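Local coordinates for dimethyladenosine transferase, putative (Plasmodium falciparum, PDB 2H1R), which probably methylates adenines of ribosomal RNA, acting as an S-adenosyl-L-methionine-dependent N6,N6-dimethyltransferase of the rRNA adenine methylase family, at residues K33-A38 with V58-L63; C135-F140 with T171-V176. All coordinates share one frame; numbering follows the deposited sequence.

Contact 1 (K33-A38 with V58-L63)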
# COMPACT_ATOMS: atom_id res chain seq x y z
N LYS A 33 11.44 0.04 19.45
CA LYS A 33 10.02 0.20 19.10
C LYS A 33 9.69 -0.57 17.83
O LYS A 33 8.59 -1.13 17.71
CB LYS A 33 9.70 1.67 18.89
CG LYS A 33 9.82 2.51 20.16
CD LYS A 33 9.08 3.82 20.05
CE LYS A 33 7.57 3.59 20.15
NZ LYS A 33 6.84 4.81 20.64
N ILE A 34 10.61 -0.57 16.86
CA ILE A 34 10.43 -1.33 15.61
C ILE A 34 10.25 -2.82 15.96
O ILE A 34 9.31 -3.48 15.50
CB ILE A 34 11.62 -1.09 14.66
CG1 ILE A 34 11.52 0.32 14.06
CG2 ILE A 34 11.72 -2.11 13.51
CD1 ILE A 34 12.81 0.80 13.33
N ILE A 35 11.17 -3.34 16.77
CA ILE A 35 11.21 -4.76 17.13
C ILE A 35 9.92 -5.15 17.87
O ILE A 35 9.32 -6.18 17.57
CB ILE A 35 12.44 -5.06 18.03
CG1 ILE A 35 13.75 -4.91 17.26
CG2 ILE A 35 12.30 -6.43 18.77
CD1 ILE A 35 13.84 -5.80 16.01
N TYR A 36 9.49 -4.31 18.80
CA TYR A 36 8.25 -4.57 19.56
C TYR A 36 7.03 -4.64 18.63
O TYR A 36 6.19 -5.54 18.74
CB TYR A 36 8.02 -3.52 20.64
CG TYR A 36 6.79 -3.75 21.50
CD1 TYR A 36 6.87 -4.48 22.69
CD2 TYR A 36 5.56 -3.25 21.12
CE1 TYR A 36 5.74 -4.70 23.48
CE2 TYR A 36 4.42 -3.46 21.89
CZ TYR A 36 4.52 -4.19 23.08
OH TYR A 36 3.37 -4.39 23.84
N ALA A 37 6.94 -3.69 17.72
CA ALA A 37 5.86 -3.67 16.74
C ALA A 37 5.84 -4.89 15.81
O ALA A 37 4.77 -5.35 15.40
CB ALA A 37 5.96 -2.36 15.89
N ALA A 38 7.03 -5.35 15.40
CA ALA A 38 7.15 -6.42 14.40
C ALA A 38 6.69 -7.79 14.92
O ALA A 38 6.25 -8.61 14.11
CB ALA A 38 8.56 -6.51 13.83
N VAL A 58 21.31 -6.70 13.46
CA VAL A 58 21.83 -7.50 14.55
C VAL A 58 20.76 -7.78 15.62
O VAL A 58 20.86 -8.74 16.38
CB VAL A 58 23.14 -6.90 15.15
CG1 VAL A 58 24.23 -6.80 14.06
CG2 VAL A 58 22.91 -5.54 15.83
N LYS A 59 19.71 -6.95 15.64
CA LYS A 59 18.63 -7.13 16.61
C LYS A 59 17.57 -8.08 16.08
O LYS A 59 16.84 -8.71 16.87
CB LYS A 59 17.98 -5.79 16.99
CG LYS A 59 18.85 -4.86 17.82
CD LYS A 59 18.22 -3.48 17.94
CE LYS A 59 16.99 -3.46 18.85
NZ LYS A 59 17.40 -3.64 20.28
N LEU A 60 17.46 -8.13 14.75
CA LEU A 60 16.51 -9.03 14.05
C LEU A 60 16.93 -10.51 14.03
O LEU A 60 16.12 -11.40 14.21
CB LEU A 60 16.31 -8.58 12.59
CG LEU A 60 15.61 -7.22 12.35
CD1 LEU A 60 15.80 -6.84 10.90
CD2 LEU A 60 14.14 -7.28 12.70
N LEU A 61 18.21 -10.73 13.79
CA LEU A 61 18.79 -12.08 13.60
C LEU A 61 18.55 -13.14 14.73
O LEU A 61 18.25 -14.30 14.43
CB LEU A 61 20.27 -11.93 13.27
CG LEU A 61 20.63 -11.41 11.86
CD1 LEU A 61 22.03 -10.92 11.80
CD2 LEU A 61 20.39 -12.51 10.83
N PRO A 62 18.73 -12.77 16.00
CA PRO A 62 18.39 -13.70 17.10
C PRO A 62 16.88 -13.93 17.27
O PRO A 62 16.48 -14.89 17.94
CB PRO A 62 19.01 -13.03 18.33
CG PRO A 62 19.03 -11.56 17.96
CD PRO A 62 19.33 -11.51 16.51
N LEU A 63 16.04 -13.09 16.61
CA LEU A 63 14.59 -13.23 16.68
C LEU A 63 14.00 -14.06 15.57
O LEU A 63 13.13 -14.91 15.82
CB LEU A 63 13.88 -11.85 16.75
CG LEU A 63 14.32 -10.95 17.89
CD1 LEU A 63 13.69 -9.58 17.68
CD2 LEU A 63 13.94 -11.51 19.27
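Ile35 reaches across from helix 28-38 to Lys59, Leu60 and Leu63, joining two helical segments on one face of the Rossmann-like sheet of a class I methyltransferase. One comes just before strand 45-49 in the chain and the other just after it. Ile34 and Leu60 both rest on Thr111 of strand 109-113, which fixes the two segments over the same part of the sheet.

The packing is apolar and centres on the branches of Ile35. Its CG2 meets CD1 of Leu63 at 3.6 Å, while its CD1 meets CD2 of Leu60 and makes a longer second approach to Leu63 CD1. CG1 stands beside the backbone N (chi1 -68°) and chi2 is -57°, a bent form that spreads the two methyls over the leucine pair. A beta-branched residue suits this place because its two arms diverge close to the helix. Leu60 does not aim its CB at the helix, yet its forked end brings one methyl across. A backbone hydrogen bond from Leu63 N to Leu60 O closes the turn that sets Leu63 beside Leu60. Leu56 also touches Ile35, from the loop before the second helical segment.

The polar element is Lys59. Its amine makes a salt bridge with Asp32, one turn before Ile35 on helix 28-38. Bends at the last two torsions, chi3 and chi4, turn the chain back toward that acid. A long aliphatic stem with a charged end thus suits the partly exposed margin: the methylenes provide apolar cover, with Lys59 CE 3.9 Å from Ile35 CG1.

Contact 2 (C135-F140 with T171-V176)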
# COMPACT_ATOMS: atom_id res chain seq x y z
N CYS A 135 3.23 -9.10 8.52
CA CYS A 135 3.27 -7.68 8.86
C CYS A 135 4.48 -6.95 8.32
O CYS A 135 5.47 -7.56 7.97
CB CYS A 135 3.11 -7.49 10.37
SG CYS A 135 4.49 -6.92 11.30
N ALA A 136 4.37 -5.64 8.23
CA ALA A 136 5.47 -4.81 7.75
C ALA A 136 5.58 -3.61 8.68
O ALA A 136 4.57 -3.02 9.03
CB ALA A 136 5.20 -4.34 6.28
N VAL A 137 6.78 -3.27 9.11
CA VAL A 137 7.02 -2.09 9.95
C VAL A 137 7.89 -1.16 9.08
O VAL A 137 9.02 -1.51 8.71
CB VAL A 137 7.68 -2.46 11.28
CG1 VAL A 137 7.79 -1.23 12.18
CG2 VAL A 137 6.83 -3.57 12.01
N LEU A 138 7.32 -0.02 8.69
CA LEU A 138 7.90 0.80 7.62
C LEU A 138 8.12 2.23 8.09
O LEU A 138 7.21 2.83 8.66
CB LEU A 138 6.99 0.76 6.36
CG LEU A 138 6.62 -0.62 5.74
CD1 LEU A 138 5.48 -0.54 4.70
CD2 LEU A 138 7.78 -1.32 5.13
N MET A 139 9.30 2.78 7.83
CA MET A 139 9.54 4.19 8.13
C MET A 139 9.46 5.04 6.86
O MET A 139 10.08 4.71 5.84
CB MET A 139 10.85 4.36 8.88
CG MET A 139 11.24 5.79 9.14
SD MET A 139 12.53 5.82 10.39
CE MET A 139 13.94 5.43 9.40
N PHE A 140 8.63 6.07 6.91
CA PHE A 140 8.43 6.98 5.77
C PHE A 140 8.63 8.43 6.22
O PHE A 140 8.39 8.78 7.36
CB PHE A 140 6.99 6.89 5.21
CG PHE A 140 6.63 5.56 4.58
CD1 PHE A 140 7.04 5.25 3.28
CD2 PHE A 140 5.81 4.66 5.25
CE1 PHE A 140 6.69 4.04 2.69
CE2 PHE A 140 5.44 3.44 4.67
CZ PHE A 140 5.89 3.13 3.36
N THR A 171 -1.44 1.20 11.27
CA THR A 171 -1.34 1.94 12.52
C THR A 171 -0.00 2.67 12.63
O THR A 171 0.98 2.25 12.05
CB THR A 171 -1.50 1.02 13.73
OG1 THR A 171 -0.60 -0.07 13.61
CG2 THR A 171 -2.95 0.50 13.87
N LYS A 172 0.01 3.78 13.38
CA LYS A 172 1.21 4.53 13.64
C LYS A 172 1.97 3.87 14.80
O LYS A 172 1.39 3.59 15.86
CB LYS A 172 0.88 5.96 14.00
CG LYS A 172 2.08 6.79 14.41
CD LYS A 172 1.62 8.07 15.09
CE LYS A 172 2.32 9.24 14.48
NZ LYS A 172 1.95 9.31 13.03
N VAL A 173 3.25 3.62 14.58
CA VAL A 173 4.09 3.03 15.61
C VAL A 173 4.69 4.18 16.44
O VAL A 173 4.53 4.20 17.66
CB VAL A 173 5.21 2.16 14.97
CG1 VAL A 173 6.28 1.71 16.02
CG2 VAL A 173 4.62 0.97 14.27
N CYS A 174 5.31 5.15 15.76
CA CYS A 174 5.90 6.31 16.43
C CYS A 174 6.38 7.39 15.45
O CYS A 174 6.43 7.20 14.23
CB CYS A 174 7.08 5.88 17.31
SG CYS A 174 8.48 5.17 16.38
N ASN A 175 6.71 8.55 16.02
CA ASN A 175 7.37 9.61 15.30
C ASN A 175 8.86 9.40 15.37
O ASN A 175 9.37 8.84 16.34
CB ASN A 175 7.02 10.96 15.90
CG ASN A 175 5.56 11.23 15.83
OD1 ASN A 175 5.01 11.35 14.75
ND2 ASN A 175 4.91 11.31 16.98
N VAL A 176 9.56 9.84 14.34
CA VAL A 176 11.01 9.80 14.36
C VAL A 176 11.52 11.18 13.98
O VAL A 176 11.51 11.54 12.78
CB VAL A 176 11.56 8.74 13.37
CG1 VAL A 176 13.06 8.69 13.44
CG2 VAL A 176 10.95 7.37 13.67
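Val137 and Met139 on strand 135-141 face Val173 and Val176 on strand 168-176, in two separate side-chain contacts. The strands are not neighbours in the sheet. Strand 189-196 runs between them, antiparallel to both, and supplies backbone bonds to Val137's neighbours, Ala136 pairing with Leu194 and Leu138 with Val192. The touching parts run nearly parallel, 25° apart, and meet through side chains that span the intervening strand.

Both contacts are apolar. At the first, Val137 CG1 approaches Val173 CG2 at 4.4 Å, a loose touch of methyls. The second is closer: Met139 SD lies 4.0 Å from Val176 CG2, the two side chains crossing at about a right angle. Methionine suits this place because its long unbranched chain, extended at chi1 (175°) and chi2 (165°), carries the sulfur out to the valine methyl; the bend at chi3 only swings the terminal CE away from it. The valines are compact, beta-branched residues at home in strands, and Val137 and Val176 both also pack on Ile191 of the strand between.

The backbone explains the uneven spacing. Val173 and Cys174 both lie opposite Ile191 in a classic beta bulge, so three steps from Val173 to Val176 match two from Val137 to Met139. Helix 28-38 lies over this face, with Ala37 on Val173 and Ile30 on Val176; the small alanine lets it come close.

Met139 also touches Asn113, and Val176 lies near Leu25, both predicted to bind S-adenosyl-L-methionine, so the contact probably lies beside the cofactor site. Antiparallel strand 189-196, slotted between 135-141 and 168-176, gives the strand order 3-2-1-4-5-7-6 that marks the class I methyltransferase fold.

From the N terminus, contact 1 comes first: helix 28-38 is followed by strand 45-49, and the chain returns at 58-63 to close a short loop around that strand. Contact 2 closes a later loop, from strand 135-141 through helices 142-148 and 159-167 to strand 168-176. The loops follow in series, neither nesting nor crossing. In space, helix 28-38 joins them. One side of it carries Ile35 into contact 1, while Lys33 reaches Cys174 and Ala38 packs its CA 3.7 Å from Val137 CG2. This helix therefore ties the early helical segment at 58-63 to strand 135-141 and to the edge strand 168-176, all within the methyltransferase part of the protein.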